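Local coordinates for protein putative sulfatase yidJ (Bacteroides fragilis, PDB 2QZU) that probably hydrolyses sulfate esters as a calcium-dependent arylsulfatase, at residues M34-Y38 / N229-Y235; Y175-L179 / E236-D240; L354-D360 / D396-P400; R417-Y423 / V435-T441. All coordinates share one frame; numbering follows the deposited sequence.

Contact 1 (M34-Y38 / N229-Y235); sequences MADQY and NPPHTGY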
loop_
_atom_site.group_PDB
_atom_site.type_symbol
_atom_site.label_atom_id
_atom_site.label_comp_id
_atom_site.label_asym_id
_atom_site.label_seq_id
_atom_site.Cartn_x
_atom_site.Cartn_y
_atom_site.Cartn_z
HETATM N N MSE A 34 -24.472 -0.159 5.311
HETATM C CA MSE A 34 -23.456 0.656 5.949
HETATM C C MSE A 34 -22.163 0.550 5.166
HETATM O O MSE A 34 -21.876 -0.469 4.543
HETATM C CB MSE A 34 -23.242 0.234 7.408
HETATM C CG MSE A 34 -22.728 -1.174 7.615
HETATM SE SE MSE A 34 -22.476 -1.554 9.508
HETATM C CE MSE A 34 -23.374 -3.266 9.609
ATOM N N ALA A 35 -21.409 1.638 5.173
ATOM C CA ALA A 35 -20.135 1.702 4.485
ATOM C C ALA A 35 -19.169 2.113 5.578
ATOM O O ALA A 35 -19.400 3.093 6.282
ATOM C CB ALA A 35 -20.179 2.753 3.382
ATOM N N ASP A 36 -18.094 1.352 5.728
ATOM C CA ASP A 36 -17.121 1.622 6.768
ATOM C C ASP A 36 -16.326 2.918 6.570
ATOM O O ASP A 36 -15.957 3.278 5.451
ATOM C CB ASP A 36 -16.174 0.417 6.874
ATOM C CG ASP A 36 -15.317 0.447 8.118
ATOM O OD1 ASP A 36 -14.391 1.282 8.187
ATOM O OD2 ASP A 36 -15.576 -0.366 9.032
ATOM N N GLN A 37 -16.091 3.628 7.672
ATOM C CA GLN A 37 -15.289 4.848 7.655
ATOM C C GLN A 37 -15.837 5.964 6.764
ATOM O O GLN A 37 -15.071 6.697 6.132
ATOM C CB GLN A 37 -13.868 4.477 7.231
ATOM C CG GLN A 37 -12.793 5.481 7.588
ATOM C CD GLN A 37 -11.459 4.798 7.811
ATOM O OE1 GLN A 37 -11.316 3.982 8.724
ATOM N NE2 GLN A 37 -10.478 5.120 6.978
ATOM N N TYR A 38 -17.160 6.107 6.751
ATOM C CA TYR A 38 -17.839 7.122 5.944
ATOM C C TYR A 38 -18.201 8.346 6.807
ATOM O O TYR A 38 -18.987 8.239 7.749
ATOM C CB TYR A 38 -19.111 6.504 5.337
ATOM C CG TYR A 38 -19.774 7.309 4.232
ATOM C CD1 TYR A 38 -20.190 8.624 4.446
ATOM C CD2 TYR A 38 -20.001 6.741 2.978
ATOM C CE1 TYR A 38 -20.819 9.356 3.433
ATOM C CE2 TYR A 38 -20.631 7.464 1.960
ATOM C CZ TYR A 38 -21.035 8.770 2.197
ATOM O OH TYR A 38 -21.655 9.493 1.201
ATOM N N ASN A 229 -16.988 -2.164 2.686
ATOM C CA ASN A 229 -15.717 -1.729 3.254
ATOM C C ASN A 229 -15.335 -0.303 2.842
ATOM O O ASN A 229 -15.092 0.544 3.703
ATOM C CB ASN A 229 -14.611 -2.726 2.888
ATOM C CG ASN A 229 -13.508 -2.772 3.930
ATOM O OD1 ASN A 229 -13.058 -1.736 4.413
ATOM N ND2 ASN A 229 -13.068 -3.975 4.281
ATOM N N PRO A 230 -15.258 -0.015 1.528
ATOM C CA PRO A 230 -14.903 1.365 1.166
ATOM C C PRO A 230 -15.987 2.263 1.773
ATOM O O PRO A 230 -17.120 1.823 1.944
ATOM C CB PRO A 230 -14.976 1.353 -0.360
ATOM C CG PRO A 230 -14.674 -0.084 -0.719
ATOM C CD PRO A 230 -15.441 -0.857 0.330
ATOM N N PRO A 231 -15.674 3.538 2.065
ATOM C CA PRO A 231 -14.418 4.264 1.872
ATOM C C PRO A 231 -13.300 4.034 2.891
ATOM O O PRO A 231 -12.460 4.909 3.090
ATOM C CB PRO A 231 -14.875 5.717 1.838
ATOM C CG PRO A 231 -15.968 5.723 2.853
ATOM C CD PRO A 231 -16.729 4.449 2.554
ATOM N N HIS A 232 -13.291 2.874 3.539
ATOM C CA HIS A 232 -12.232 2.549 4.491
ATOM C C HIS A 232 -10.949 2.401 3.671
ATOM O O HIS A 232 -11.010 2.145 2.468
ATOM C CB HIS A 232 -12.569 1.252 5.230
ATOM C CG HIS A 232 -11.515 0.804 6.195
ATOM N ND1 HIS A 232 -10.463 -0.007 5.823
ATOM C CD2 HIS A 232 -11.369 1.024 7.522
ATOM C CE1 HIS A 232 -9.718 -0.269 6.883
ATOM N NE2 HIS A 232 -10.245 0.345 7.927
ATOM N N THR A 233 -9.796 2.547 4.318
ATOM C CA THR A 233 -8.524 2.491 3.614
ATOM C C THR A 233 -8.313 1.455 2.566
ATOM O O THR A 233 -8.854 0.344 2.599
ATOM C CB THR A 233 -7.316 2.440 4.541
ATOM O OG1 THR A 233 -7.564 1.513 5.598
ATOM C CG2 THR A 233 -7.011 3.837 5.076
ATOM N N GLY A 234 -7.411 1.856 1.684
ATOM C CA GLY A 234 -7.087 1.128 0.498
ATOM C C GLY A 234 -7.896 2.136 -0.288
ATOM O O GLY A 234 -8.719 1.775 -1.117
ATOM N N TYR A 235 -7.696 3.418 0.044
ATOM C CA TYR A 235 -8.426 4.509 -0.605
ATOM C C TYR A 235 -8.236 4.482 -2.111
ATOM O O TYR A 235 -9.149 4.821 -2.859
ATOM C CB TYR A 235 -7.975 5.891 -0.097
ATOM C CG TYR A 235 -8.244 6.190 1.367
ATOM C CD1 TYR A 235 -9.498 5.957 1.941
ATOM C CD2 TYR A 235 -7.242 6.730 2.174
ATOM C CE1 TYR A 235 -9.741 6.257 3.287
ATOM C CE2 TYR A 235 -7.473 7.032 3.511
ATOM C CZ TYR A 235 -8.721 6.794 4.064
ATOM O OH TYR A 235 -8.927 7.086 5.395
#
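Gln37, Pro231 and Asp36 carry this buried contact, made where the neighbouring parallel strands 29-35 and 222-228 end in the large sheet of the alkaline phosphatase-like sulfatase fold. The type II turn from Ala35 to Tyr38 wraps the ring of Pro231, which follows a cis peptide: Pro231 CD lies 3.2 Å from Asp36 O, and Pro231 CG 3.5 Å from Gln37 O. Asp36 runs beside His232 in the same direction, carboxylate and imidazole planes 84° apart, and its OD1 comes to 3.1 Å from His232 CD2. Asp36 OD2 forms salt bridges with Arg80 and Lys132, and the side chain touches Ser76, predicted to mature to 3-oxoalanine but unmodified here. Gln37 swings its CG away from the backbone N (chi1 -160°) and extends across His232, with its OE1 accepting from Lys326 NZ and lying 3.2 Å from His232 CD2. At its end, Gln37 NE2 gives Tyr235 OH a weak, bent hydrogen bond of 3.0 Å (121° at the hydrogen).

Contact 2 (Y175-L179 / E236-D240); sequences YDYHL and ELVPD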
loop_
_atom_site.group_PDB
_atom_site.type_symbol
_atom_site.label_atom_id
_atom_site.label_comp_id
_atom_site.label_asym_id
_atom_site.label_seq_id
_atom_site.Cartn_x
_atom_site.Cartn_y
_atom_site.Cartn_z
ATOM N N TYR A 175 -10.814 -7.215 5.910
ATOM C CA TYR A 175 -9.889 -7.411 4.790
ATOM C C TYR A 175 -10.046 -6.142 3.963
ATOM O O TYR A 175 -11.171 -5.787 3.590
ATOM C CB TYR A 175 -10.346 -8.630 3.990
ATOM C CG TYR A 175 -9.548 -8.945 2.749
ATOM C CD1 TYR A 175 -8.475 -9.838 2.786
ATOM C CD2 TYR A 175 -9.906 -8.396 1.520
ATOM C CE1 TYR A 175 -7.786 -10.181 1.618
ATOM C CE2 TYR A 175 -9.228 -8.727 0.360
ATOM C CZ TYR A 175 -8.177 -9.619 0.411
ATOM O OH TYR A 175 -7.545 -9.970 -0.758
ATOM N N ASP A 176 -8.934 -5.488 3.631
ATOM C CA ASP A 176 -9.016 -4.206 2.943
ATOM C C ASP A 176 -8.514 -4.033 1.518
ATOM O O ASP A 176 -8.396 -2.900 1.050
ATOM C CB ASP A 176 -8.380 -3.133 3.834
ATOM C CG ASP A 176 -8.873 -3.207 5.272
ATOM O OD1 ASP A 176 -10.058 -3.537 5.471
ATOM O OD2 ASP A 176 -8.088 -2.933 6.204
ATOM N N TYR A 177 -8.213 -5.131 0.828
ATOM C CA TYR A 177 -7.779 -5.026 -0.562
ATOM C C TYR A 177 -9.084 -5.134 -1.362
ATOM O O TYR A 177 -9.464 -6.210 -1.820
ATOM C CB TYR A 177 -6.827 -6.170 -0.920
ATOM C CG TYR A 177 -6.258 -6.040 -2.312
ATOM C CD1 TYR A 177 -5.287 -5.079 -2.601
ATOM C CD2 TYR A 177 -6.738 -6.831 -3.353
ATOM C CE1 TYR A 177 -4.811 -4.907 -3.899
ATOM C CE2 TYR A 177 -6.271 -6.670 -4.653
ATOM C CZ TYR A 177 -5.311 -5.704 -4.920
ATOM O OH TYR A 177 -4.870 -5.530 -6.211
ATOM N N HIS A 178 -9.762 -3.996 -1.508
ATOM C CA HIS A 178 -11.063 -3.911 -2.180
ATOM C C HIS A 178 -11.184 -4.461 -3.595
ATOM O O HIS A 178 -12.275 -4.870 -4.008
ATOM C CB HIS A 178 -11.533 -2.457 -2.193
ATOM C CG HIS A 178 -11.486 -1.795 -0.854
ATOM N ND1 HIS A 178 -11.033 -0.504 -0.679
ATOM C CD2 HIS A 178 -11.849 -2.236 0.374
ATOM C CE1 HIS A 178 -11.118 -0.180 0.598
ATOM N NE2 HIS A 178 -11.611 -1.211 1.260
ATOM N N LEU A 179 -10.081 -4.464 -4.338
ATOM C CA LEU A 179 -10.085 -4.940 -5.720
ATOM C C LEU A 179 -10.160 -6.460 -5.866
ATOM O O LEU A 179 -10.453 -6.968 -6.948
ATOM C CB LEU A 179 -8.852 -4.410 -6.457
ATOM C CG LEU A 179 -8.699 -2.885 -6.481
ATOM C CD1 LEU A 179 -7.384 -2.504 -7.143
ATOM C CD2 LEU A 179 -9.873 -2.263 -7.212
ATOM N N GLU A 236 -7.047 4.083 -2.552
ATOM C CA GLU A 236 -6.748 4.038 -3.980
ATOM C C GLU A 236 -7.337 2.817 -4.668
ATOM O O GLU A 236 -7.370 2.739 -5.900
ATOM C CB GLU A 236 -5.233 4.049 -4.207
ATOM C CG GLU A 236 -4.561 2.675 -4.099
ATOM C CD GLU A 236 -4.260 2.240 -2.676
ATOM O OE1 GLU A 236 -4.822 2.829 -1.728
ATOM O OE2 GLU A 236 -3.461 1.291 -2.503
ATOM N N LEU A 237 -7.804 1.861 -3.871
ATOM C CA LEU A 237 -8.359 0.627 -4.410
ATOM C C LEU A 237 -9.839 0.790 -4.760
ATOM O O LEU A 237 -10.731 0.228 -4.109
ATOM C CB LEU A 237 -8.146 -0.499 -3.401
ATOM C CG LEU A 237 -6.689 -0.702 -2.968
ATOM C CD1 LEU A 237 -6.635 -1.738 -1.867
ATOM C CD2 LEU A 237 -5.835 -1.134 -4.160
ATOM N N VAL A 238 -10.075 1.581 -5.801
ATOM C CA VAL A 238 -11.407 1.882 -6.303
ATOM C C VAL A 238 -11.298 1.970 -7.825
ATOM O O VAL A 238 -10.280 2.428 -8.354
ATOM C CB VAL A 238 -11.918 3.226 -5.713
ATOM C CG1 VAL A 238 -10.902 4.338 -5.966
ATOM C CG2 VAL A 238 -13.275 3.580 -6.300
ATOM N N PRO A 239 -12.327 1.506 -8.555
ATOM C CA PRO A 239 -12.273 1.564 -10.020
ATOM C C PRO A 239 -11.951 2.946 -10.578
ATOM O O PRO A 239 -12.396 3.969 -10.051
ATOM C CB PRO A 239 -13.654 1.070 -10.431
ATOM C CG PRO A 239 -13.942 0.036 -9.370
ATOM C CD PRO A 239 -13.525 0.772 -8.109
ATOM N N ASP A 240 -11.184 2.952 -11.662
ATOM C CA ASP A 240 -10.756 4.180 -12.317
ATOM C C ASP A 240 -11.872 5.135 -12.707
ATOM O O ASP A 240 -11.685 6.352 -12.655
ATOM C CB ASP A 240 -9.927 3.846 -13.559
ATOM C CG ASP A 240 -8.670 3.074 -13.222
ATOM O OD1 ASP A 240 -7.977 3.475 -12.265
ATOM O OD2 ASP A 240 -8.374 2.074 -13.912
#
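Leu237 fits its isobutyl group against Tyr177, His178 and Leu179, joining two loops that follow strands 168-172 and 222-228 of the large sulfatase sheet. Each loop bends through an inverse gamma turn, one centred on Tyr177 and the other on Leu237. Leu237 holds CG opposite its carbonyl carbon (chi1 -55°), toward the other loop, and both methyls reach Tyr177. Leu237 CD1 lies 3.6 Å from Asp176 O and 3.7 Å from Tyr177 CD1; Leu237 CD2 adds Leu179 CD1, also at 3.6 Å. The Tyr177 side chain, CG anti to the backbone N (chi1 -175°), crosses Leu237 at about a right angle and carries its hydroxyl on to Gly370 O of the second subunit, while Pro26 of that subunit packs on Leu237. Leu179 lies obliquely to Leu237, its CG 3.9 Å from Leu237 CB, and also touches Lys373 of the second subunit, so this small apolar cluster borders the dimer interface. His178 is held differently. Asp176 O sits 3.5 Å above the plane of the imidazole, over its centre, and ND1 makes a weak hydrogen bond with Gly234 O. Leu237 O accepts a hydrogen bond from Trp199 NE1; against His178 it only packs, in the imidazole plane at the ring edge, 3.4 Å from His178 CB.

Contact 3 (L354-D360 / D396-P400); sequences LMIAFAD and DLVQP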
loop_
_atom_site.group_PDB
_atom_site.type_symbol
_atom_site.label_atom_id
_atom_site.label_comp_id
_atom_site.label_asym_id
_atom_site.label_seq_id
_atom_site.Cartn_x
_atom_site.Cartn_y
_atom_site.Cartn_z
ATOM N N LEU A 354 -32.021 15.461 15.177
ATOM C CA LEU A 354 -31.941 14.433 16.220
ATOM C C LEU A 354 -30.537 13.831 16.315
ATOM O O LEU A 354 -30.011 13.329 15.327
ATOM C CB LEU A 354 -32.939 13.311 15.924
ATOM C CG LEU A 354 -32.985 12.202 16.979
ATOM C CD1 LEU A 354 -33.623 12.739 18.256
ATOM C CD2 LEU A 354 -33.779 11.016 16.444
HETATM N N MSE A 355 -29.943 13.855 17.506
HETATM C CA MSE A 355 -28.596 13.308 17.669
HETATM C C MSE A 355 -28.621 11.798 17.890
HETATM O O MSE A 355 -28.155 11.296 18.916
HETATM C CB MSE A 355 -27.872 13.983 18.839
HETATM C CG MSE A 355 -26.360 13.837 18.754
HETATM SE SE MSE A 355 -25.453 14.211 20.408
HETATM C CE MSE A 355 -26.039 16.048 20.649
ATOM N N ILE A 356 -29.167 11.079 16.917
ATOM C CA ILE A 356 -29.246 9.630 16.995
ATOM C C ILE A 356 -27.843 9.046 16.843
ATOM O O ILE A 356 -27.006 9.594 16.125
ATOM C CB ILE A 356 -30.188 9.074 15.889
ATOM C CG1 ILE A 356 -30.240 7.546 15.951
ATOM C CG2 ILE A 356 -29.720 9.534 14.515
ATOM C CD1 ILE A 356 -31.337 6.949 15.088
ATOM N N ALA A 357 -27.580 7.946 17.540
ATOM C CA ALA A 357 -26.271 7.312 17.464
ATOM C C ALA A 357 -26.362 5.959 16.785
ATOM O O ALA A 357 -27.407 5.306 16.796
ATOM C CB ALA A 357 -25.679 7.146 18.862
ATOM N N PHE A 358 -25.246 5.543 16.202
ATOM C CA PHE A 358 -25.139 4.258 15.523
ATOM C C PHE A 358 -25.703 3.145 16.412
ATOM O O PHE A 358 -26.457 2.291 15.946
ATOM C CB PHE A 358 -23.659 4.000 15.210
ATOM C CG PHE A 358 -23.393 2.776 14.372
ATOM C CD1 PHE A 358 -23.879 2.677 13.070
ATOM C CD2 PHE A 358 -22.579 1.754 14.863
ATOM C CE1 PHE A 358 -23.554 1.581 12.268
ATOM C CE2 PHE A 358 -22.247 0.656 14.073
ATOM C CZ PHE A 358 -22.733 0.570 12.771
ATOM N N ALA A 359 -25.359 3.182 17.697
ATOM C CA ALA A 359 -25.791 2.156 18.648
ATOM C C ALA A 359 -27.256 2.205 19.082
ATOM O O ALA A 359 -27.743 1.276 19.720
ATOM C CB ALA A 359 -24.893 2.189 19.879
ATOM N N ASP A 360 -27.955 3.285 18.753
ATOM C CA ASP A 360 -29.363 3.401 19.124
ATOM C C ASP A 360 -30.269 2.659 18.152
ATOM O O ASP A 360 -31.462 2.496 18.414
ATOM C CB ASP A 360 -29.795 4.871 19.166
ATOM C CG ASP A 360 -29.021 5.676 20.186
ATOM O OD1 ASP A 360 -28.653 5.106 21.241
ATOM O OD2 ASP A 360 -28.796 6.882 19.940
ATOM N N ASP A 396 -33.061 17.427 24.773
ATOM C CA ASP A 396 -32.238 17.046 25.916
ATOM C C ASP A 396 -31.328 15.856 25.624
ATOM O O ASP A 396 -30.592 15.405 26.501
ATOM C CB ASP A 396 -33.125 16.714 27.115
ATOM C CG ASP A 396 -34.054 15.549 26.845
ATOM O OD1 ASP A 396 -34.861 15.638 25.896
ATOM O OD2 ASP A 396 -33.977 14.544 27.584
ATOM N N LEU A 397 -31.372 15.351 24.396
ATOM C CA LEU A 397 -30.548 14.203 24.039
ATOM C C LEU A 397 -29.060 14.527 24.032
ATOM O O LEU A 397 -28.607 15.463 23.368
ATOM C CB LEU A 397 -30.970 13.651 22.673
ATOM C CG LEU A 397 -30.251 12.406 22.140
ATOM C CD1 LEU A 397 -30.333 11.256 23.141
ATOM C CD2 LEU A 397 -30.891 12.010 20.820
ATOM N N VAL A 398 -28.313 13.740 24.796
ATOM C CA VAL A 398 -26.868 13.879 24.899
ATOM C C VAL A 398 -26.296 12.480 24.705
ATOM O O VAL A 398 -26.773 11.517 25.316
ATOM C CB VAL A 398 -26.458 14.425 26.286
ATOM C CG1 VAL A 398 -24.943 14.426 26.421
ATOM C CG2 VAL A 398 -27.011 15.835 26.468
ATOM N N GLN A 399 -25.289 12.367 23.847
ATOM C CA GLN A 399 -24.669 11.077 23.563
ATOM C C GLN A 399 -23.287 10.974 24.192
ATOM O O GLN A 399 -22.566 11.966 24.303
ATOM C CB GLN A 399 -24.551 10.870 22.049
ATOM C CG GLN A 399 -25.881 10.755 21.313
ATOM C CD GLN A 399 -26.562 9.414 21.522
ATOM O OE1 GLN A 399 -26.057 8.550 22.239
ATOM N NE2 GLN A 399 -27.716 9.233 20.886
ATOM N N PRO A 400 -22.895 9.761 24.607
ATOM C CA PRO A 400 -21.586 9.539 25.225
ATOM C C PRO A 400 -20.452 9.381 24.212
ATOM O O PRO A 400 -20.689 9.247 23.009
ATOM C CB PRO A 400 -21.806 8.257 26.016
ATOM C CG PRO A 400 -22.729 7.486 25.109
ATOM C CD PRO A 400 -23.727 8.541 24.686
HETATM O O HOH W 1 -26.457 5.836 22.314
#
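Gln399 threads its side chain between Met355 and Asp360, and each of its atoms has a partner. CB rests 3.8 Å from SE of Met355, a selenomethionine, whose chain slides past the glutamine in the opposite direction. Gln399 CG touches both that selenium, at 3.6 Å, and Met355 O, at 3.3 Å. A bend at chi2 (-75°) then turns the amide toward the 354-360 loop, and CD comes to 3.6 Å from Ala357 CB. OE1 accepts from a water that also donates to Asp360 OD1. NE2 spends its hydrogens on two acceptors: Met355 O at 2.9 Å, in both the carbonyl and the amide plane and fairly straight (158°), and Asp360 OD2 at 2.8 Å, on the syn lone pair and tilted 23° from the amide plane. Asp360 OD2 also takes the backbone N of Ala357 from above the carboxylate, so one oxygen ties the loop to itself and to the amide, which is fixed at both ends. Leu397 adds an apolar flank, its CD2 lying 3.8 Å from Leu354 CD1. The loop runs from edge strand 349-352 of the large sheet to helix 361-368, with Phe358 packed on helix 76-85. Gln399 opens strand 399-404 of the four-stranded antiparallel sheet, and Val398 beside it leans on strand 412-417 and helix 455-471.

Contact 4 (R417-Y423 / V435-T441); sequences RTDRYTY and VILFDRT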
loop_
_atom_site.group_PDB
_atom_site.type_symbol
_atom_site.label_atom_id
_atom_site.label_comp_id
_atom_site.label_asym_id
_atom_site.label_seq_id
_atom_site.Cartn_x
_atom_site.Cartn_y
_atom_site.Cartn_z
ATOM N N ARG A 417 -21.458 14.451 24.371
ATOM C CA ARG A 417 -21.599 15.363 23.243
ATOM C C ARG A 417 -23.006 15.936 23.302
ATOM O O ARG A 417 -23.985 15.203 23.152
ATOM C CB ARG A 417 -21.395 14.631 21.904
ATOM C CG ARG A 417 -21.495 15.548 20.664
ATOM C CD ARG A 417 -21.276 14.763 19.367
ATOM N NE ARG A 417 -21.310 15.605 18.168
ATOM C CZ ARG A 417 -22.409 16.162 17.664
ATOM N NH1 ARG A 417 -23.583 15.975 18.246
ATOM N NH2 ARG A 417 -22.333 16.902 16.563
ATOM N N THR A 418 -23.117 17.236 23.563
ATOM C CA THR A 418 -24.427 17.873 23.598
ATOM C C THR A 418 -24.573 18.575 22.253
ATOM O O THR A 418 -23.637 18.572 21.449
ATOM C CB THR A 418 -24.543 18.928 24.719
ATOM O OG1 THR A 418 -23.894 20.137 24.308
ATOM C CG2 THR A 418 -23.900 18.418 26.002
ATOM N N ASP A 419 -25.730 19.180 22.005
ATOM C CA ASP A 419 -25.942 19.868 20.740
ATOM C C ASP A 419 -24.999 21.051 20.547
ATOM O O ASP A 419 -24.947 21.630 19.464
ATOM C CB ASP A 419 -27.396 20.343 20.608
ATOM C CG ASP A 419 -27.856 21.161 21.798
ATOM O OD1 ASP A 419 -27.031 21.890 22.387
ATOM O OD2 ASP A 419 -29.056 21.082 22.134
ATOM N N ARG A 420 -24.246 21.402 21.586
ATOM C CA ARG A 420 -23.315 22.525 21.495
ATOM C C ARG A 420 -21.892 22.210 21.944
ATOM O O ARG A 420 -20.927 22.682 21.336
ATOM C CB ARG A 420 -23.832 23.709 22.320
ATOM C CG ARG A 420 -22.867 24.890 22.347
ATOM C CD ARG A 420 -23.383 26.037 23.202
ATOM N NE ARG A 420 -22.464 27.172 23.173
ATOM C CZ ARG A 420 -22.621 28.284 23.884
ATOM N NH1 ARG A 420 -23.665 28.422 24.692
ATOM N NH2 ARG A 420 -21.730 29.261 23.789
ATOM N N TYR A 421 -21.763 21.413 23.002
ATOM C CA TYR A 421 -20.455 21.073 23.559
ATOM C C TYR A 421 -20.013 19.619 23.421
ATOM O O TYR A 421 -20.829 18.705 23.360
ATOM C CB TYR A 421 -20.436 21.390 25.061
ATOM C CG TYR A 421 -20.674 22.836 25.431
ATOM C CD1 TYR A 421 -19.652 23.778 25.331
ATOM C CD2 TYR A 421 -21.922 23.260 25.891
ATOM C CE1 TYR A 421 -19.865 25.112 25.683
ATOM C CE2 TYR A 421 -22.146 24.590 26.244
ATOM C CZ TYR A 421 -21.113 25.507 26.136
ATOM O OH TYR A 421 -21.329 26.823 26.481
ATOM N N THR A 422 -18.698 19.423 23.374
ATOM C CA THR A 422 -18.123 18.084 23.364
ATOM C C THR A 422 -17.201 18.120 24.579
ATOM O O THR A 422 -16.262 18.917 24.632
ATOM C CB THR A 422 -17.307 17.787 22.092
ATOM O OG1 THR A 422 -18.189 17.736 20.964
ATOM C CG2 THR A 422 -16.598 16.437 22.219
ATOM N N TYR A 423 -17.502 17.280 25.564
ATOM C CA TYR A 423 -16.731 17.214 26.803
ATOM C C TYR A 423 -16.146 15.823 26.971
ATOM O O TYR A 423 -16.807 14.827 26.686
ATOM C CB TYR A 423 -17.645 17.527 27.993
ATOM C CG TYR A 423 -16.991 17.396 29.353
ATOM C CD1 TYR A 423 -16.110 18.369 29.821
ATOM C CD2 TYR A 423 -17.257 16.297 30.171
ATOM C CE1 TYR A 423 -15.511 18.253 31.073
ATOM C CE2 TYR A 423 -16.662 16.172 31.426
ATOM C CZ TYR A 423 -15.791 17.155 31.868
ATOM O OH TYR A 423 -15.197 17.039 33.101
ATOM N N VAL A 435 -8.738 17.056 30.954
ATOM C CA VAL A 435 -10.115 17.497 30.788
ATOM C C VAL A 435 -10.177 18.300 29.496
ATOM O O VAL A 435 -9.384 19.217 29.279
ATOM C CB VAL A 435 -10.581 18.387 31.969
ATOM C CG1 VAL A 435 -12.028 18.803 31.764
ATOM C CG2 VAL A 435 -10.437 17.628 33.281
ATOM N N ILE A 436 -11.119 17.944 28.633
ATOM C CA ILE A 436 -11.265 18.610 27.349
ATOM C C ILE A 436 -12.689 19.112 27.149
ATOM O O ILE A 436 -13.652 18.404 27.432
ATOM C CB ILE A 436 -10.896 17.638 26.209
ATOM C CG1 ILE A 436 -9.459 17.145 26.409
ATOM C CG2 ILE A 436 -11.047 18.321 24.856
ATOM C CD1 ILE A 436 -9.108 15.910 25.608
ATOM N N LEU A 437 -12.817 20.345 26.667
ATOM C CA LEU A 437 -14.126 20.928 26.424
ATOM C C LEU A 437 -14.081 21.827 25.197
ATOM O O LEU A 437 -13.247 22.724 25.105
ATOM C CB LEU A 437 -14.593 21.737 27.639
ATOM C CG LEU A 437 -15.935 22.467 27.494
ATOM C CD1 LEU A 437 -17.042 21.463 27.207
ATOM C CD2 LEU A 437 -16.236 23.246 28.770
ATOM N N PHE A 438 -14.973 21.565 24.249
ATOM C CA PHE A 438 -15.054 22.365 23.033
ATOM C C PHE A 438 -16.455 22.943 22.886
ATOM O O PHE A 438 -17.449 22.244 23.098
ATOM C CB PHE A 438 -14.769 21.520 21.784
ATOM C CG PHE A 438 -13.367 20.998 21.698
ATOM C CD1 PHE A 438 -13.125 19.625 21.733
ATOM C CD2 PHE A 438 -12.292 21.867 21.548
ATOM C CE1 PHE A 438 -11.823 19.127 21.616
ATOM C CE2 PHE A 438 -10.993 21.384 21.432
ATOM C CZ PHE A 438 -10.757 20.011 21.465
ATOM N N ASP A 439 -16.521 24.222 22.531
ATOM C CA ASP A 439 -17.788 24.905 22.297
ATOM C C ASP A 439 -17.894 24.885 20.776
ATOM O O ASP A 439 -17.269 25.699 20.099
ATOM C CB ASP A 439 -17.714 26.354 22.791
ATOM C CG ASP A 439 -18.999 27.126 22.537
ATOM O OD1 ASP A 439 -19.723 26.792 21.573
ATOM O OD2 ASP A 439 -19.278 28.078 23.291
ATOM N N ARG A 440 -18.676 23.956 20.238
ATOM C CA ARG A 440 -18.800 23.827 18.789
ATOM C C ARG A 440 -19.525 24.967 18.075
ATOM O O ARG A 440 -19.451 25.082 16.852
ATOM C CB ARG A 440 -19.450 22.488 18.439
ATOM C CG ARG A 440 -18.696 21.282 18.990
ATOM C CD ARG A 440 -19.043 20.014 18.213
ATOM N NE ARG A 440 -20.483 19.788 18.150
ATOM C CZ ARG A 440 -21.228 19.367 19.169
ATOM N NH1 ARG A 440 -20.676 19.114 20.351
ATOM N NH2 ARG A 440 -22.534 19.215 19.008
ATOM N N THR A 441 -20.220 25.809 18.831
ATOM C CA THR A 441 -20.926 26.939 18.240
ATOM C C THR A 441 -19.921 28.021 17.844
ATOM O O THR A 441 -19.908 28.479 16.701
ATOM C CB THR A 441 -21.948 27.541 19.226
ATOM O OG1 THR A 441 -22.951 26.563 19.525
ATOM C CG2 THR A 441 -22.613 28.777 18.623
HETATM O O HOH W 2 -25.028 20.202 17.008
#
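Arg440, bent at chi3 (-53°), folds back over the turn at Thr418. Arg440 NH2 donates in plane to Thr418 O at 2.8 Å, with a weaker NH1 bond to the same oxygen; Arg440 NH1 also reaches Thr422 OG1 weakly at 2.9 Å. One guanidinium face stacks on that of Arg417, centres 3.7 Å apart and planes at 25°. Glu331, salt-bridged to Arg417 and a long, weak ion pair with Arg440, probably offsets the two like charges. Thr418 OG1 accepts from Arg420 N (an ST turn) and Tyr421 N (an ST motif). Arg420, extended, grips Asp439 side-on in a salt bridge: NE to OD1 at 3.2 Å, from above the carboxylate, and NH2 to OD2 at 2.8 Å. OD1 also takes Thr441 N in an Asx turn, and Asn442 N. Among the backbone bonds are Arg440 N to Arg420 O at 2.8 Å and, in a hydrogen-bonded pair, Thr422 N to Phe438 O at 3.1 Å and Phe438 N to Thr422 O at 3.0 Å. Tyr421 and Tyr423, on the face with Leu437 and Asp439, also touch helix 455-471. This antiparallel beta hairpin ends the small C-terminal sheet of the sulfatase fold, strand 431-439 outermost.

Overall arrangement
The segments of contacts 1 and 2 alternate along the chain, whereas contacts 3 and 4 follow in series. Contacts 1 and 2 have centres about 10 Å apart and meet through Asn229 and His178, at loops beyond the large eight-stranded sheet; both also touch the second subunit. Contacts 3 and 4, about 14 Å apart, are joined through strands 399-404 and 412-417 of the four-stranded antiparallel sheet. Contact 3 couples that sheet to the loop following edge strand 349-352. Contacts 1 and 3, with centres about 22 Å apart, touch where Met34 meets Phe358. Contacts 2 and 4 lie furthest apart, about 36 Å between centres, so the set spans from dimer interface to C-terminal sheet.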